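Local coordinates for protein truncated hemoglobin from geobacillus stearothermophilus (Geobacillus stearothermophilus, PDB 2BKM) that carries a heme group whose iron binds dioxygen, and probably serves in oxygen transport or storage, at residues Leu19-Ala22 with Phe23-Val27; Lys47-Gln50 with Phe51-Tyr55; Pro69-Arg72 with Ala73-Arg77; Ile99-Gly103 with Pro104-Gln108. All blocks are in the same frame, centred on the assembly; numbering follows the deposited sequence. Where two conformers were deposited one is given.

Contact 1. Residues Leu19-Ala22 with Phe23-Val27. With ACT (acetate ion), chain E.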
loop_
_atom_site.group_PDB
_atom_site.type_symbol
_atom_site.label_atom_id
_atom_site.label_comp_id
_atom_site.label_asym_id
_atom_site.label_seq_id
_atom_site.Cartn_x
_atom_site.Cartn_y
_atom_site.Cartn_z
ATOM N N LEU A 19 -4.100 0.671 9.452
ATOM C CA LEU A 19 -3.027 0.126 8.631
ATOM C C LEU A 19 -2.218 1.234 7.974
ATOM O O LEU A 19 -0.982 1.215 8.000
ATOM C CB LEU A 19 -3.610 -0.800 7.558
ATOM C CG LEU A 19 -2.527 -1.456 6.686
ATOM C CD1 LEU A 19 -1.580 -2.298 7.529
ATOM C CD2 LEU A 19 -3.248 -2.310 5.650
ATOM N N VAL A 20 -2.916 2.198 7.378
ATOM C CA VAL A 20 -2.235 3.291 6.705
ATOM C C VAL A 20 -1.399 4.106 7.669
ATOM O O VAL A 20 -0.285 4.428 7.365
ATOM C CB VAL A 20 -3.277 4.168 5.974
ATOM C CG1 VAL A 20 -2.695 5.519 5.597
ATOM C CG2 VAL A 20 -3.787 3.412 4.784
ATOM N N GLU A 21 -1.968 4.413 8.829
ATOM C CA GLU A 21 -1.223 5.146 9.847
ATOM C C GLU A 21 0.070 4.398 10.198
ATOM O O GLU A 21 1.152 4.977 10.210
ATOM C CB GLU A 21 -2.104 5.304 11.084
ATOM C CG GLU A 21 -1.443 6.162 12.151
ATOM C CD GLU A 21 -2.022 5.960 13.560
ATOM O OE1 GLU A 21 -2.946 5.123 13.770
ATOM O OE2 GLU A 21 -1.511 6.651 14.478
ATOM N N ALA A 22 -0.044 3.090 10.443
ATOM C CA ALA A 22 1.127 2.339 10.816
ATOM C C ALA A 22 2.135 2.244 9.674
ATOM O O ALA A 22 3.345 2.334 9.872
ATOM C CB ALA A 22 0.683 0.957 11.288
ATOM N N PHE A 23 1.615 2.054 8.477
ATOM C CA PHE A 23 2.439 1.910 7.305
ATOM C C PHE A 23 3.328 3.154 7.073
ATOM O O PHE A 23 4.523 3.031 6.848
ATOM C CB PHE A 23 1.557 1.607 6.096
ATOM C CG PHE A 23 2.341 1.460 4.815
ATOM C CD1 PHE A 23 2.170 2.395 3.804
ATOM C CD2 PHE A 23 3.259 0.430 4.631
ATOM C CE1 PHE A 23 2.875 2.279 2.621
ATOM C CE2 PHE A 23 3.981 0.310 3.449
ATOM C CZ PHE A 23 3.792 1.229 2.443
ATOM N N TYR A 24 2.711 4.334 7.148
ATOM C CA TYR A 24 3.507 5.528 6.833
ATOM C C TYR A 24 4.500 5.859 7.909
ATOM O O TYR A 24 5.549 6.463 7.611
ATOM C CB TYR A 24 2.670 6.718 6.378
ATOM C CG TYR A 24 2.193 6.420 4.998
ATOM C CD1 TYR A 24 0.874 6.088 4.751
ATOM C CD2 TYR A 24 3.100 6.386 3.950
ATOM C CE1 TYR A 24 0.462 5.748 3.474
ATOM C CE2 TYR A 24 2.715 6.046 2.686
ATOM C CZ TYR A 24 1.381 5.720 2.450
ATOM O OH TYR A 24 0.970 5.363 1.187
ATOM N N ARG A 25 4.229 5.438 9.148
ATOM C CA ARG A 25 5.293 5.579 10.145
ATOM C C ARG A 25 6.513 4.725 9.770
ATOM O O ARG A 25 7.660 5.131 9.984
ATOM C CB ARG A 25 4.813 5.174 11.534
ATOM C CG ARG A 25 3.846 6.152 12.144
ATOM C CD ARG A 25 3.700 5.822 13.639
ATOM N NE ARG A 25 3.045 4.531 13.865
ATOM C CZ ARG A 25 1.730 4.402 13.996
ATOM N NH1 ARG A 25 1.186 3.206 14.207
ATOM N NH2 ARG A 25 0.956 5.483 13.913
ATOM N N ARG A 26 6.273 3.528 9.219
ATOM C CA ARG A 26 7.369 2.671 8.810
ATOM C C ARG A 26 8.070 3.222 7.580
ATOM O O ARG A 26 9.275 3.164 7.479
ATOM C CB ARG A 26 6.867 1.252 8.530
ATOM C CG ARG A 26 6.270 0.465 9.708
ATOM C CD ARG A 26 7.021 0.531 11.019
ATOM N NE ARG A 26 6.444 -0.523 11.857
ATOM C CZ ARG A 26 7.106 -1.586 12.311
ATOM N NH1 ARG A 26 8.409 -1.752 12.085
ATOM N NH2 ARG A 26 6.445 -2.477 13.024
ATOM N N VAL A 27 7.295 3.736 6.623
ATOM C CA VAL A 27 7.871 4.291 5.427
ATOM C C VAL A 27 8.770 5.442 5.776
ATOM O O VAL A 27 9.862 5.541 5.233
ATOM C CB VAL A 27 6.756 4.747 4.450
ATOM C CG1 VAL A 27 7.343 5.562 3.307
ATOM C CG2 VAL A 27 5.993 3.517 3.896
HETATM C C ACT E . 2.440 4.775 -1.279
HETATM O O ACT E . 2.604 4.325 -0.148
HETATM O OXT ACT E . 2.795 4.049 -2.188
HETATM C CH3 ACT E . 1.827 6.101 -1.526
HETATM O O HOH W 1 -1.998 2.476 13.342
HETATM O O HOH W 2 4.308 2.086 12.494
#
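Glu21 and Arg25 meet one helical turn apart, with the carboxylate and guanidinium planes 83° from each other, nearly perpendicular. A single salt bridge joins them, Glu21 OE2 to Arg25 NH2 at 2.8 Å. A bend in the arginine chain (chi3 -67°) folds the guanidinium back over the helix, so that one of its faces lies on Glu21 O and Ala22 CA. Long charged chains suit this exposed side, where water joins Arg25 NE to Ala22 O, and Glu98 takes both Arg25 NH1 and Arg26 NE. The stretch belongs to helix 12-29, the B helix of the truncated globin fold, whose i to i+4 backbone bonds include Tyr24 N to Val20 O at 3.0 Å. On the buried side Val20 and Tyr24 run alongside each other and point the same way; Val20 CG1 touches the ring edge at Tyr24 CD1, 3.7 Å away. Valine, small and apolar, suits the buried space where it meets Ala45 and Leu52 of helix 42-55. Phe23 CD1 stands over the centre of one face of the Tyr24 ring, while Val27 CG2 lies against a face of the Phe23 ring itself. Tyr24, part of the oxygen pocket, points its hydroxyl at an acetate, probably a crystallisation component, also bound by Trp88 NE1; the hydrogen bond from Tyr24 OH to acetate O, at 2.4 Å, is unusually short and its detail doubtful.

Contact 2. Residues Lys47-Gln50 with Phe51-Tyr55. With HEM (protoporphyrin IX containing Fe), chain D.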
loop_
_atom_site.group_PDB
_atom_site.type_symbol
_atom_site.label_atom_id
_atom_site.label_comp_id
_atom_site.label_asym_id
_atom_site.label_seq_id
_atom_site.Cartn_x
_atom_site.Cartn_y
_atom_site.Cartn_z
ATOM N N LYS A 47 -4.383 9.734 0.436
ATOM C CA LYS A 47 -4.631 9.116 -0.853
ATOM C C LYS A 47 -4.597 7.611 -0.743
ATOM O O LYS A 47 -5.376 6.939 -1.360
ATOM C CB LYS A 47 -3.562 9.538 -1.846
ATOM C CG LYS A 47 -3.696 10.974 -2.331
ATOM C CD LYS A 47 -2.493 11.341 -3.192
ATOM C CE LYS A 47 -2.691 12.696 -3.841
ATOM N NZ LYS A 47 -1.492 13.025 -4.673
ATOM N N GLN A 48 -3.663 7.087 0.051
ATOM C CA GLN A 48 -3.567 5.647 0.193
ATOM C C GLN A 48 -4.765 5.064 0.923
ATOM O O GLN A 48 -5.212 3.974 0.603
ATOM C CB GLN A 48 -2.302 5.309 0.969
ATOM C CG GLN A 48 -1.949 3.819 0.991
ATOM C CD GLN A 48 -1.534 3.312 -0.383
ATOM O OE1 GLN A 48 -0.318 3.229 -0.665
ATOM N NE2 GLN A 48 -2.496 3.009 -1.245
ATOM N N LYS A 49 -5.256 5.774 1.926
ATOM C CA LYS A 49 -6.477 5.307 2.572
ATOM C C LYS A 49 -7.612 5.206 1.551
ATOM O O LYS A 49 -8.348 4.223 1.491
ATOM C CB LYS A 49 -6.866 6.227 3.706
ATOM C CG LYS A 49 -8.131 5.742 4.363
ATOM C CD LYS A 49 -8.412 6.329 5.716
ATOM C CE LYS A 49 -9.144 5.302 6.607
ATOM N NZ LYS A 49 -10.189 4.334 6.040
ATOM N N GLN A 50 -7.741 6.245 0.715
ATOM C CA GLN A 50 -8.763 6.216 -0.334
ATOM C C GLN A 50 -8.526 5.091 -1.329
ATOM O O GLN A 50 -9.433 4.340 -1.680
ATOM C CB GLN A 50 -8.787 7.545 -1.089
ATOM C CG GLN A 50 -9.221 8.688 -0.216
ATOM C CD GLN A 50 -9.112 9.983 -0.942
ATOM O OE1 GLN A 50 -8.121 10.250 -1.607
ATOM N NE2 GLN A 50 -10.144 10.787 -0.846
ATOM N N PHE A 51 -7.266 4.933 -1.746
ATOM C CA PHE A 51 -6.956 3.927 -2.718
ATOM C C PHE A 51 -7.210 2.512 -2.202
ATOM O O PHE A 51 -7.820 1.723 -2.881
ATOM C CB PHE A 51 -5.511 4.039 -3.205
ATOM C CG PHE A 51 -5.188 2.985 -4.184
ATOM C CD1 PHE A 51 -5.687 3.084 -5.469
ATOM C CD2 PHE A 51 -4.493 1.814 -3.801
ATOM C CE1 PHE A 51 -5.470 2.031 -6.401
ATOM C CE2 PHE A 51 -4.268 0.786 -4.691
ATOM C CZ PHE A 51 -4.756 0.861 -5.997
ATOM N N LEU A 52 -6.711 2.227 -1.006
ATOM C CA LEU A 52 -6.818 0.871 -0.506
ATOM C C LEU A 52 -8.286 0.521 -0.261
ATOM O O LEU A 52 -8.705 -0.599 -0.513
ATOM C CB LEU A 52 -6.017 0.709 0.776
ATOM C CG LEU A 52 -4.490 0.731 0.569
ATOM C CD1 LEU A 52 -3.844 0.658 1.911
ATOM C CD2 LEU A 52 -4.061 -0.421 -0.337
ATOM N N THR A 53 -9.078 1.519 0.133
ATOM C CA THR A 53 -10.513 1.296 0.297
ATOM C C THR A 53 -11.113 0.792 -1.011
ATOM O O THR A 53 -11.784 -0.227 -1.059
ATOM C CB THR A 53 -11.173 2.625 0.753
ATOM O OG1 THR A 53 -10.687 2.933 2.066
ATOM C CG2 THR A 53 -12.703 2.462 0.747
ATOM N N GLN A 54 -10.827 1.507 -2.086
ATOM C CA GLN A 54 -11.337 1.140 -3.385
ATOM C C GLN A 54 -10.743 -0.167 -3.880
ATOM O O GLN A 54 -11.439 -1.003 -4.403
ATOM C CB GLN A 54 -11.035 2.331 -4.296
ATOM C CG GLN A 54 -11.266 2.190 -5.751
ATOM C CD GLN A 54 -10.998 3.510 -6.424
ATOM O OE1 GLN A 54 -11.271 4.572 -5.867
ATOM N NE2 GLN A 54 -10.456 3.454 -7.629
ATOM N N TYR A 55 -9.440 -0.325 -3.687
ATOM C CA TYR A 55 -8.733 -1.498 -4.124
ATOM C C TYR A 55 -9.290 -2.750 -3.502
ATOM O O TYR A 55 -9.294 -3.799 -4.137
ATOM C CB TYR A 55 -7.329 -1.314 -3.622
ATOM C CG TYR A 55 -6.272 -2.332 -3.933
ATOM C CD1 TYR A 55 -5.833 -3.220 -2.948
ATOM C CD2 TYR A 55 -5.656 -2.347 -5.165
ATOM C CE1 TYR A 55 -4.786 -4.048 -3.164
ATOM C CE2 TYR A 55 -4.574 -3.190 -5.403
ATOM C CZ TYR A 55 -4.158 -4.038 -4.388
ATOM O OH TYR A 55 -3.095 -4.861 -4.620
HETATM C CHA HEM D . 2.212 7.297 -4.580
HETATM C CHB HEM D . 6.356 4.950 -3.878
HETATM C CHC HEM D . 3.950 0.771 -4.369
HETATM C CHD HEM D . -0.209 3.143 -4.018
HETATM C C1A HEM D . 3.514 6.985 -4.309
HETATM C C2A HEM D . 4.548 7.981 -4.122
HETATM C C3A HEM D . 5.692 7.328 -3.929
HETATM C C4A HEM D . 5.415 5.917 -3.995
HETATM C CMA HEM D . 7.070 7.965 -3.666
HETATM C CAA HEM D . 4.331 9.504 -4.119
HETATM C CBA HEM D . 3.585 9.897 -2.858
HETATM C CGA HEM D . 3.009 11.299 -2.908
HETATM O O1A HEM D . 3.271 12.087 -3.876
HETATM O O2A HEM D . 2.234 11.649 -1.981
HETATM C C1B HEM D . 6.057 3.625 -4.001
HETATM C C2B HEM D . 7.029 2.550 -4.013
HETATM C C3B HEM D . 6.361 1.414 -4.179
HETATM C C4B HEM D . 4.945 1.681 -4.263
HETATM C CMB HEM D . 8.554 2.699 -3.828
HETATM C CAB HEM D . 6.990 0.031 -4.239
HETATM C CBB HEM D . 6.481 -0.962 -4.979
HETATM C C1C HEM D . 2.604 1.036 -4.227
HETATM C C2C HEM D . 1.566 0.052 -4.037
HETATM C C3C HEM D . 0.429 0.755 -3.952
HETATM C C4C HEM D . 0.728 2.160 -4.067
HETATM C CMC HEM D . 1.747 -1.493 -3.954
HETATM C CAC HEM D . -1.004 0.259 -3.700
HETATM C CBC HEM D . -1.384 -1.011 -3.674
HETATM C C1D HEM D . 0.069 4.464 -4.177
HETATM C C2D HEM D . -0.947 5.481 -4.294
HETATM C C3D HEM D . -0.194 6.750 -4.482
HETATM C C4D HEM D . 1.200 6.385 -4.501
HETATM C CMD HEM D . -2.466 5.287 -4.200
HETATM C CAD HEM D . -0.792 8.133 -4.650
HETATM C CBD HEM D . -0.860 8.476 -6.144
HETATM C CGD HEM D . -1.319 9.913 -6.230
HETATM O O1D HEM D . -0.484 10.860 -6.051
HETATM O O2D HEM D . -2.554 10.087 -6.409
HETATM N NA HEM D . 4.091 5.736 -4.227
HETATM N NB HEM D . 4.815 3.044 -4.161
HETATM N NC HEM D . 2.069 2.301 -4.215
HETATM N ND HEM D . 1.319 5.040 -4.297
HETATM FE FE HEM D . 3.069 4.030 -4.246
#
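Lys47 NZ donates a hydrogen bond of 2.8 Å to O1D of a heme propionate, probably strengthened by the opposite charges usual for the two groups; the long, fully extended chain lets lysine span the distance from the helix. Two turns of backbone bonding follow, and Lys49 O is gripped twice by one residue: Thr53 OG1 gives it a bond of 2.7 Å and Thr53 N one of 3.1 Å, from opposite faces of the carbonyl plane. Threonine suits the place because its hydroxyl, set beside its own backbone N (chi1 -66°), can turn back on the helix and be satisfied in a buried position. Gln48 bends at chi2 (68°), bringing its amide in over the heme, with Gln48 OE1 3.4 Å from HEM CHD. The amide plane is turned 60° from the Phe51 ring, and Gln48 NE2 touches both Phe51 CD2 and Leu52 CG, 3.5 Å from each. Phe51 packs its CB on HEM CMD at 3.4 Å and its CE2 on the vinyl carbons. Leu52 faces helices 12-29 and 104-120. Helix 42-55 is the E helix of the truncated globin, lining the distal heme pocket, where Gln48 belongs to the oxygen site.

Contact 3. Residues Pro69-Arg72 with Ala73-Arg77. With HEM (protoporphyrin IX containing Fe), chain D.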
loop_
_atom_site.group_PDB
_atom_site.type_symbol
_atom_site.label_atom_id
_atom_site.label_comp_id
_atom_site.label_asym_id
_atom_site.label_seq_id
_atom_site.Cartn_x
_atom_site.Cartn_y
_atom_site.Cartn_z
ATOM N N PRO A 69 -6.788 5.342 -10.774
ATOM C CA PRO A 69 -5.491 5.126 -10.133
ATOM C C PRO A 69 -4.296 5.142 -11.087
ATOM O O PRO A 69 -3.284 5.751 -10.759
ATOM C CB PRO A 69 -5.664 3.753 -9.489
ATOM C CG PRO A 69 -7.165 3.638 -9.212
ATOM C CD PRO A 69 -7.789 4.338 -10.397
ATOM N N MET A 70 -4.421 4.504 -12.242
ATOM C CA MET A 70 -3.307 4.366 -13.199
ATOM C C MET A 70 -1.989 4.292 -12.428
ATOM O O MET A 70 -1.036 5.067 -12.663
ATOM C CB MET A 70 -3.295 5.504 -14.223
ATOM C CG MET A 70 -3.186 6.882 -13.665
ATOM S SD MET A 70 -3.156 8.095 -15.012
ATOM C CE MET A 70 -2.299 9.460 -14.206
ATOM N N LEU A 71 -1.935 3.348 -11.501
ATOM C CA LEU A 71 -0.896 3.389 -10.496
ATOM C C LEU A 71 0.456 3.202 -11.123
ATOM O O LEU A 71 1.388 3.880 -10.764
ATOM C CB LEU A 71 -1.095 2.301 -9.457
ATOM C CG LEU A 71 -2.023 2.524 -8.270
ATOM C CD1 LEU A 71 -1.681 1.379 -7.325
ATOM C CD2 LEU A 71 -1.871 3.850 -7.595
ATOM N N ARG A 72 0.584 2.280 -12.071
ATOM C CA ARG A 72 1.907 2.083 -12.639
ATOM C C ARG A 72 2.401 3.386 -13.259
ATOM O O ARG A 72 3.566 3.777 -13.060
ATOM C CB ARG A 72 1.948 0.977 -13.670
ATOM C CG ARG A 72 3.395 0.780 -14.151
ATOM C CD ARG A 72 3.539 -0.344 -15.075
ATOM N NE ARG A 72 4.791 -0.141 -15.813
ATOM C CZ ARG A 72 6.012 -0.463 -15.382
ATOM N NH1 ARG A 72 7.071 -0.201 -16.162
ATOM N NH2 ARG A 72 6.201 -1.072 -14.204
ATOM N N ALA A 73 1.525 4.058 -14.003
ATOM C CA ALA A 73 1.912 5.312 -14.633
ATOM C C ALA A 73 2.318 6.353 -13.621
ATOM O O ALA A 73 3.282 7.076 -13.829
ATOM C CB ALA A 73 0.778 5.830 -15.489
ATOM N N ARG A 74 1.579 6.460 -12.520
ATOM C CA ARG A 74 1.905 7.438 -11.520
ATOM C C ARG A 74 3.247 7.142 -10.883
ATOM O O ARG A 74 3.884 8.051 -10.367
ATOM C CB ARG A 74 0.811 7.457 -10.457
ATOM C CG ARG A 74 -0.542 7.911 -10.980
ATOM C CD ARG A 74 -1.503 8.145 -9.817
ATOM N NE ARG A 74 -2.887 8.384 -10.260
ATOM C CZ ARG A 74 -3.451 9.587 -10.366
ATOM N NH1 ARG A 74 -2.768 10.689 -10.058
ATOM N NH2 ARG A 74 -4.718 9.668 -10.750
ATOM N N HIS A 75 3.611 5.864 -10.852
ATOM C CA HIS A 75 4.851 5.462 -10.217
ATOM C C HIS A 75 6.050 5.548 -11.123
ATOM O O HIS A 75 7.168 5.416 -10.639
ATOM C CB HIS A 75 4.712 4.073 -9.605
ATOM C CG HIS A 75 3.933 4.073 -8.319
ATOM N ND1 HIS A 75 2.558 4.114 -8.303
ATOM C CD2 HIS A 75 4.328 4.010 -7.028
ATOM C CE1 HIS A 75 2.134 4.078 -7.047
ATOM N NE2 HIS A 75 3.184 4.049 -6.257
ATOM N N LEU A 76 5.809 5.803 -12.416
ATOM C CA LEU A 76 6.937 6.017 -13.330
ATOM C C LEU A 76 7.739 7.262 -12.971
ATOM O O LEU A 76 8.873 7.417 -13.411
ATOM C CB LEU A 76 6.437 6.133 -14.770
ATOM C CG LEU A 76 5.866 4.823 -15.282
ATOM C CD1 LEU A 76 5.127 5.062 -16.658
ATOM C CD2 LEU A 76 6.846 3.701 -15.352
ATOM N N ARG A 77 7.139 8.134 -12.163
ATOM C CA ARG A 77 7.782 9.324 -11.667
ATOM C C ARG A 77 8.929 9.028 -10.679
ATOM O O ARG A 77 9.670 9.914 -10.261
ATOM C CB ARG A 77 6.726 10.121 -10.911
ATOM C CG ARG A 77 7.144 11.547 -10.685
ATOM C CD ARG A 77 5.934 12.376 -10.249
ATOM N NE ARG A 77 4.809 12.216 -11.173
ATOM C CZ ARG A 77 3.642 12.846 -11.059
ATOM N NH1 ARG A 77 3.423 13.679 -10.049
ATOM N NH2 ARG A 77 2.690 12.623 -11.960
HETATM C CHA HEM D . 2.212 7.297 -4.580
HETATM C CHB HEM D . 6.356 4.950 -3.878
HETATM C CHC HEM D . 3.950 0.771 -4.369
HETATM C CHD HEM D . -0.209 3.143 -4.018
HETATM C C1A HEM D . 3.514 6.985 -4.309
HETATM C C2A HEM D . 4.548 7.981 -4.122
HETATM C C3A HEM D . 5.692 7.328 -3.929
HETATM C C4A HEM D . 5.415 5.917 -3.995
HETATM C CMA HEM D . 7.070 7.965 -3.666
HETATM C CAA HEM D . 4.331 9.504 -4.119
HETATM C CBA HEM D . 3.585 9.897 -2.858
HETATM C CGA HEM D . 3.009 11.299 -2.908
HETATM O O1A HEM D . 3.271 12.087 -3.876
HETATM O O2A HEM D . 2.234 11.649 -1.981
HETATM C C1B HEM D . 6.057 3.625 -4.001
HETATM C C2B HEM D . 7.029 2.550 -4.013
HETATM C C3B HEM D . 6.361 1.414 -4.179
HETATM C C4B HEM D . 4.945 1.681 -4.263
HETATM C CMB HEM D . 8.554 2.699 -3.828
HETATM C CAB HEM D . 6.990 0.031 -4.239
HETATM C CBB HEM D . 6.481 -0.962 -4.979
HETATM C C1C HEM D . 2.604 1.036 -4.227
HETATM C C2C HEM D . 1.566 0.052 -4.037
HETATM C C3C HEM D . 0.429 0.755 -3.952
HETATM C C4C HEM D . 0.728 2.160 -4.067
HETATM C CMC HEM D . 1.747 -1.493 -3.954
HETATM C CAC HEM D . -1.004 0.259 -3.700
HETATM C CBC HEM D . -1.384 -1.011 -3.674
HETATM C C1D HEM D . 0.069 4.464 -4.177
HETATM C C2D HEM D . -0.947 5.481 -4.294
HETATM C C3D HEM D . -0.194 6.750 -4.482
HETATM C C4D HEM D . 1.200 6.385 -4.501
HETATM C CMD HEM D . -2.466 5.287 -4.200
HETATM C CAD HEM D . -0.792 8.133 -4.650
HETATM C CBD HEM D . -0.860 8.476 -6.144
HETATM C CGD HEM D . -1.319 9.913 -6.230
HETATM O O1D HEM D . -0.484 10.860 -6.051
HETATM O O2D HEM D . -2.554 10.087 -6.409
HETATM N NA HEM D . 4.091 5.736 -4.227
HETATM N NB HEM D . 4.815 3.044 -4.161
HETATM N NC HEM D . 2.069 2.301 -4.215
HETATM N ND HEM D . 1.319 5.040 -4.297
HETATM FE FE HEM D . 3.069 4.030 -4.246
#
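Met70, at the N-cap, and Leu71 open a short helix in which Arg74 N bonds to Met70 O at 3.0 Å and His75 N to Leu71 O. The same Leu71 O also accepts from His75 ND1 at 2.7 Å; this donor stands 42° out of the carbonyl plane, although the oxygen lies in the plane of the imidazole. Held at ND1 by Leu71 O and at NE2 by the iron, 2.0 Å from His75 NE2, the ring has its rotation fixed. Arg74 stretches out from CG to NE and reaches back to Pro69 O with NE, a bond of 2.7 Å lying in the guanidinium plane. Met70 CE sits over the centre of one guanidinium face, while HEM O2D lies over the opposite face, 3.7 Å from Arg74 NH1. An apolar, branched leucine suits position 71: its CD1 lies against a heme vinyl carbon, and Leu71 CD2 packs on HEM CMD at 3.7 Å. His75 is thus the proximal ligand of the globin F helix, and its hydrogen bond to Leu71 O would be expected to increase the electron donation of the imidazole to the iron.

Contact 4. Residues Ile99-Gly103 with Pro104-Gln108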
loop_
_atom_site.group_PDB
_atom_site.type_symbol
_atom_site.label_atom_id
_atom_site.label_comp_id
_atom_site.label_asym_id
_atom_site.label_seq_id
_atom_site.Cartn_x
_atom_site.Cartn_y
_atom_site.Cartn_z
ATOM N N ILE A 99 -0.652 -3.621 13.704
ATOM C CA ILE A 99 -2.053 -3.312 14.013
ATOM C C ILE A 99 -2.789 -4.575 14.398
ATOM O O ILE A 99 -4.006 -4.550 14.642
ATOM C CB ILE A 99 -2.775 -2.578 12.883
ATOM C CG1 ILE A 99 -2.940 -3.483 11.622
ATOM C CG2 ILE A 99 -2.031 -1.268 12.572
ATOM C CD1 ILE A 99 -4.045 -2.950 10.694
ATOM N N GLY A 100 -2.040 -5.677 14.448
ATOM C CA GLY A 100 -2.601 -6.981 14.786
ATOM C C GLY A 100 -3.519 -7.565 13.744
ATOM O O GLY A 100 -4.396 -8.362 14.082
ATOM N N LEU A 101 -3.294 -7.262 12.457
ATOM C CA LEU A 101 -4.088 -7.827 11.369
ATOM C C LEU A 101 -3.436 -9.095 10.876
ATOM O O LEU A 101 -2.381 -9.043 10.198
ATOM C CB LEU A 101 -4.176 -6.851 10.206
ATOM C CG LEU A 101 -4.871 -7.366 8.957
ATOM C CD1 LEU A 101 -6.363 -7.723 9.182
ATOM C CD2 LEU A 101 -4.701 -6.371 7.828
ATOM N N SER A 102 -4.074 -10.227 11.129
ATOM C CA SER A 102 -3.455 -11.527 10.824
ATOM C C SER A 102 -4.526 -12.403 10.222
ATOM O O SER A 102 -5.687 -12.170 10.458
ATOM C CB SER A 102 -2.959 -12.229 12.104
ATOM O OG SER A 102 -4.095 -12.690 12.823
ATOM N N GLY A 103 -4.133 -13.416 9.457
ATOM C CA GLY A 103 -5.095 -14.389 8.978
ATOM C C GLY A 103 -5.283 -14.381 7.481
ATOM O O GLY A 103 -4.602 -13.664 6.772
ATOM N N PRO A 104 -6.191 -15.193 6.986
ATOM C CA PRO A 104 -6.231 -15.411 5.550
ATOM C C PRO A 104 -6.675 -14.202 4.766
ATOM O O PRO A 104 -6.192 -14.029 3.642
ATOM C CB PRO A 104 -7.175 -16.628 5.391
ATOM C CG PRO A 104 -7.933 -16.639 6.681
ATOM C CD PRO A 104 -7.070 -16.117 7.728
ATOM N N ALA A 105 -7.578 -13.389 5.294
ATOM C CA ALA A 105 -7.952 -12.157 4.612
ATOM C C ALA A 105 -6.756 -11.226 4.572
ATOM O O ALA A 105 -6.504 -10.643 3.529
ATOM C CB ALA A 105 -9.091 -11.506 5.351
ATOM N N ARG A 106 -6.004 -11.105 5.661
ATOM C CA ARG A 106 -4.756 -10.351 5.578
ATOM C C ARG A 106 -3.875 -10.879 4.474
ATOM O O ARG A 106 -3.321 -10.075 3.692
ATOM C CB ARG A 106 -3.998 -10.440 6.874
ATOM C CG ARG A 106 -2.701 -9.682 6.782
ATOM C CD ARG A 106 -1.717 -10.338 7.587
ATOM N NE ARG A 106 -0.313 -10.050 7.261
ATOM C CZ ARG A 106 0.580 -9.743 8.198
ATOM N NH1 ARG A 106 1.838 -9.551 7.823
ATOM N NH2 ARG A 106 0.246 -9.571 9.482
ATOM N N GLU A 107 -3.699 -12.197 4.389
ATOM C CA GLU A 107 -2.723 -12.675 3.413
ATOM C C GLU A 107 -3.213 -12.506 2.006
ATOM O O GLU A 107 -2.418 -12.261 1.082
ATOM C CB GLU A 107 -2.322 -14.131 3.678
ATOM C CG GLU A 107 -1.855 -14.373 5.066
ATOM C CD GLU A 107 -0.586 -13.715 5.430
ATOM O OE1 GLU A 107 0.046 -12.938 4.638
ATOM O OE2 GLU A 107 -0.189 -14.018 6.594
ATOM N N GLN A 108 -4.515 -12.635 1.803
ATOM C CA GLN A 108 -5.079 -12.427 0.471
ATOM C C GLN A 108 -4.829 -10.975 0.053
ATOM O O GLN A 108 -4.421 -10.683 -1.091
ATOM C CB GLN A 108 -6.595 -12.670 0.478
ATOM C CG GLN A 108 -6.999 -14.110 0.474
ATOM C CD GLN A 108 -8.457 -14.315 0.865
ATOM O OE1 GLN A 108 -8.834 -15.423 1.277
ATOM N NE2 GLN A 108 -9.270 -13.277 0.762
HETATM O O HOH W 3 -1.286 -13.531 8.928
#
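Leu101 O is bound by the guanidinium of Arg106, whose NH2 donates a bond of 2.8 Å at 154°. The same NH2 also forms a salt bridge with Asp97, so one arginine ties helix 82-98 and the loop to the start of helix 104-120. This is the turn between the G and H helices of the globin fold: a Schellman motif at Gly100 closes the first helix, and Gly103 occupies the N-cap position of the second. Positive phi (69°) favours glycine at Gly100; at Gly103 a CB would strike Pro104 CD and the carbonyl oxygen of the residue before. Proline suits the first turn of the new helix, where its nitrogen needs no acceptor. Arg106 CG, set opposite its own backbone nitrogen, turns the chain to the loop, and Arg106 CB and CG pack on Leu101 CG, 3.8 Å from both. At the cap, Glu107 N bonds to Gly103 O at 2.9 Å, in the carbonyl plane. A water accepts from Gly103 N and donates to Glu107 OE2, 2.6 Å from that oxygen.

The heme lies between contact 2, on its distal side, and contact 3, on its proximal side, whose centres are about 14 Å apart. They meet where Phe51 CZ touches Leu71 CD1 at 3.4 Å, beside the porphyrin. Contact 1 adds Tyr24 to the distal side: Tyr24 OH comes within 3.1 Å of Gln48 OE1, a weak hydrogen bond, and both residues line the oxygen pocket together with His75 across the heme. Contact 4 lies farther out, the side chain of Leu101 being about 13 Å from the heme, and joins the core through Ile99, whose CG2 packs on Ala22 CB at 3.7 Å. Contacts 3 and 4, with centres about 26 Å apart, occupy opposite sides of the chain's centre.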